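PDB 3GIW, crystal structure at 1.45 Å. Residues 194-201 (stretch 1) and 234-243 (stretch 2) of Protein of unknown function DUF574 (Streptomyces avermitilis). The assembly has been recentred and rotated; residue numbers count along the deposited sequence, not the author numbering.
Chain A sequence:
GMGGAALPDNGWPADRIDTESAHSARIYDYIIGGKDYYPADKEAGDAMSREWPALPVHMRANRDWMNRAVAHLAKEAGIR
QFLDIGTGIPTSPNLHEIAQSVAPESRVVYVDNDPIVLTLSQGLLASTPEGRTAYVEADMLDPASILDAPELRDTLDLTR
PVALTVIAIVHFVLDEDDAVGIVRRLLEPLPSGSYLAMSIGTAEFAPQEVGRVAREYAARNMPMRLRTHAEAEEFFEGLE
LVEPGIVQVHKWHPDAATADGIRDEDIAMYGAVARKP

Stretch 1 (194-201) SYLAMSIG
Stretch 2 (234-243) EFFEGLELVE

A β-strand whose alternate side chains face a compact segment can meet a pair of turns through apolar and aromatic contacts, with no hydrogen bond between them; here 360 Å² is buried. Tyr 195 to Gly 201 run extended, phi/psi near -125/135 until Gly 201 (-69/141), so Leu 196 (t,p), Met 198 and Ile 200 (m,t) point toward stretch 2 while Ala 197 and Ser 199 point away. As stretch 2 advances, its partners run backward along the strand. It opens with a type I turn, Glu 234 to Glu 237. Phe 235 (-60/-25, chi1 m, chi2 -88°) points toward the strand, its CA 9.0 Å from Met 198 CA. Met 198, a selenomethionine (m,t,p), sets CE over the face of the Phe 235 ring, 4.0 Å from that ring's centroid, a CH-pi contact; its polarizable SE, 3.7 Å from Phe 235 CD1, also suits the aromatic surface. Ile 200 CD1 lies 3.8 Å from Phe 235 CD2. Phe 236 (-109/5, m, chi2 -84°), CA 8.0 Å from Leu 196 CA, starts sideways but brings CE1 to 3.8 Å from Leu 196 CD2. An overlapping type II turn, Phe 236 to Leu 239 with Glu 237 at -58/132, is closed by a backbone hydrogen bond from Leu 239 N to Phe 236 O (3.0 Å); at Gly 238 (82/-7) a CB would jam against Glu 237 O, so glycine is called for. Leu 239 (-104/163; m,t) places CD1 3.8 Å from Leu 196 CD2, excluding water between them. Beyond extended Glu 240 and Leu 241, Val 242 (-73/133; t) sets CG2 4.1 Å from Tyr 195 CE2, at the ring edge (Tyr 195 m, chi2 77°).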

# COMPACT_ATOMS: atom_id res chain seq x y z
N SER A 194 -18.37 0.71 1.75
CA SER A 194 -16.93 0.58 1.99
C SER A 194 -16.19 0.62 0.64
O SER A 194 -16.82 0.55 -0.44
CB SER A 194 -16.62 -0.72 2.74
OG SER A 194 -17.16 -0.66 4.06
N TYR A 195 -14.87 0.78 0.71
CA TYR A 195 -14.01 0.85 -0.48
C TYR A 195 -12.80 -0.07 -0.36
O TYR A 195 -12.34 -0.42 0.74
CB TYR A 195 -13.52 2.29 -0.73
CG TYR A 195 -14.58 3.23 -1.31
CD1 TYR A 195 -15.58 3.78 -0.50
CD2 TYR A 195 -14.54 3.59 -2.65
CE1 TYR A 195 -16.51 4.66 -1.01
CE2 TYR A 195 -15.49 4.46 -3.17
CZ TYR A 195 -16.48 4.98 -2.35
OH TYR A 195 -17.44 5.87 -2.83
N LEU A 196 -12.28 -0.47 -1.52
CA LEU A 196 -10.99 -1.15 -1.68
C LEU A 196 -10.13 -0.24 -2.54
O LEU A 196 -10.55 0.16 -3.61
CB LEU A 196 -11.19 -2.51 -2.35
CG LEU A 196 -9.89 -3.27 -2.67
CD1 LEU A 196 -9.07 -3.64 -1.43
CD2 LEU A 196 -10.22 -4.56 -3.48
N ALA A 197 -8.92 0.05 -2.06
CA ALA A 197 -7.91 0.83 -2.81
C ALA A 197 -6.63 -0.01 -2.83
O ALA A 197 -6.15 -0.43 -1.77
CB ALA A 197 -7.63 2.19 -2.16
N MSE A 198 -6.07 -0.19 -4.02
CA MSE A 198 -4.86 -0.97 -4.17
C MSE A 198 -3.89 -0.37 -5.17
O MSE A 198 -4.26 0.23 -6.15
CB MSE A 198 -5.17 -2.40 -4.66
CG MSE A 198 -6.19 -3.17 -3.80
SE MSE A 198 -6.37 -5.01 -4.43
CE MSE A 198 -4.60 -5.63 -3.96
N SER A 199 -2.61 -0.64 -4.95
CA SER A 199 -1.60 -0.53 -6.03
C SER A 199 -1.01 -1.92 -6.23
O SER A 199 -0.66 -2.63 -5.24
CB SER A 199 -0.55 0.53 -5.77
OG SER A 199 0.23 0.25 -4.65
N ILE A 200 -0.87 -2.33 -7.49
CA ILE A 200 -0.53 -3.68 -7.90
C ILE A 200 0.64 -3.67 -8.90
O ILE A 200 0.56 -3.04 -9.96
CB ILE A 200 -1.77 -4.35 -8.57
CG1 ILE A 200 -2.95 -4.44 -7.56
CG2 ILE A 200 -1.48 -5.76 -9.10
CD1 ILE A 200 -4.30 -4.80 -8.16
N GLY A 201 1.73 -4.36 -8.54
CA GLY A 201 2.94 -4.36 -9.36
C GLY A 201 2.72 -5.10 -10.69
O GLY A 201 2.00 -6.13 -10.75
N GLU A 234 -9.15 -9.05 -11.31
CA GLU A 234 -9.74 -10.08 -10.45
C GLU A 234 -10.01 -9.57 -9.03
O GLU A 234 -11.00 -9.96 -8.38
CB GLU A 234 -8.86 -11.33 -10.36
CG GLU A 234 -9.66 -12.55 -9.89
CD GLU A 234 -8.87 -13.83 -9.79
OE1 GLU A 234 -7.68 -13.83 -10.19
OE2 GLU A 234 -9.49 -14.86 -9.37
N PHE A 235 -9.13 -8.73 -8.50
CA PHE A 235 -9.36 -8.15 -7.17
C PHE A 235 -10.64 -7.31 -7.06
O PHE A 235 -11.15 -7.14 -5.97
CB PHE A 235 -8.16 -7.28 -6.72
CG PHE A 235 -6.88 -8.04 -6.49
CD1 PHE A 235 -6.60 -8.59 -5.26
CD2 PHE A 235 -5.96 -8.19 -7.50
CE1 PHE A 235 -5.42 -9.30 -5.05
CE2 PHE A 235 -4.78 -8.91 -7.30
CZ PHE A 235 -4.51 -9.45 -6.08
N PHE A 236 -11.12 -6.75 -8.17
CA PHE A 236 -12.19 -5.77 -8.13
C PHE A 236 -13.52 -6.31 -8.68
O PHE A 236 -14.51 -5.56 -8.81
CB PHE A 236 -11.72 -4.51 -8.86
CG PHE A 236 -10.61 -3.81 -8.17
CD1 PHE A 236 -10.87 -2.94 -7.15
CD2 PHE A 236 -9.28 -4.04 -8.53
CE1 PHE A 236 -9.84 -2.28 -6.50
CE2 PHE A 236 -8.26 -3.37 -7.86
CZ PHE A 236 -8.55 -2.49 -6.84
N GLU A 237 -13.57 -7.59 -9.02
CA GLU A 237 -14.82 -8.22 -9.49
C GLU A 237 -15.94 -8.09 -8.48
O GLU A 237 -15.74 -8.33 -7.30
CB GLU A 237 -14.59 -9.69 -9.84
CG GLU A 237 -13.78 -9.88 -11.11
CD GLU A 237 -14.53 -9.51 -12.40
OE1 GLU A 237 -15.79 -9.59 -12.41
OE2 GLU A 237 -13.87 -9.17 -13.42
N GLY A 238 -17.12 -7.67 -8.93
CA GLY A 238 -18.23 -7.44 -8.01
C GLY A 238 -18.22 -6.10 -7.31
O GLY A 238 -19.15 -5.80 -6.57
N LEU A 239 -17.15 -5.32 -7.46
CA LEU A 239 -17.03 -3.96 -6.92
C LEU A 239 -17.22 -2.91 -8.01
O LEU A 239 -17.11 -3.21 -9.21
CB LEU A 239 -15.65 -3.77 -6.24
CG LEU A 239 -15.27 -4.81 -5.21
CD1 LEU A 239 -13.89 -4.54 -4.56
CD2 LEU A 239 -16.33 -4.91 -4.13
N GLU A 240 -17.47 -1.68 -7.59
CA GLU A 240 -17.76 -0.59 -8.52
C GLU A 240 -16.55 0.35 -8.61
O GLU A 240 -16.30 1.15 -7.74
CB GLU A 240 -19.04 0.16 -8.09
CG GLU A 240 -20.28 -0.79 -8.06
CD GLU A 240 -21.63 -0.11 -7.82
OE1 GLU A 240 -21.66 1.02 -7.33
OE2 GLU A 240 -22.67 -0.73 -8.16
N LEU A 241 -15.80 0.22 -9.70
CA LEU A 241 -14.58 1.02 -9.86
C LEU A 241 -14.88 2.50 -9.99
O LEU A 241 -15.79 2.90 -10.74
CB LEU A 241 -13.76 0.58 -11.09
CG LEU A 241 -12.92 -0.69 -10.91
CD1 LEU A 241 -12.61 -1.36 -12.27
CD2 LEU A 241 -11.64 -0.44 -10.14
N VAL A 242 -14.11 3.31 -9.28
CA VAL A 242 -14.08 4.75 -9.48
C VAL A 242 -13.34 5.05 -10.79
O VAL A 242 -12.26 4.49 -11.04
CB VAL A 242 -13.37 5.46 -8.29
CG1 VAL A 242 -13.27 6.99 -8.50
CG2 VAL A 242 -14.10 5.13 -6.97
N GLU A 243 -13.87 5.91 -11.65
CA GLU A 243 -13.18 6.28 -12.88
C GLU A 243 -11.83 6.90 -12.48
O GLU A 243 -11.76 7.61 -11.49
CB GLU A 243 -14.03 7.25 -13.75
CG GLU A 243 -14.29 8.62 -13.11
CD GLU A 243 -13.16 9.65 -13.28
OE1 GLU A 243 -12.26 9.46 -14.15
OE2 GLU A 243 -13.19 10.66 -12.53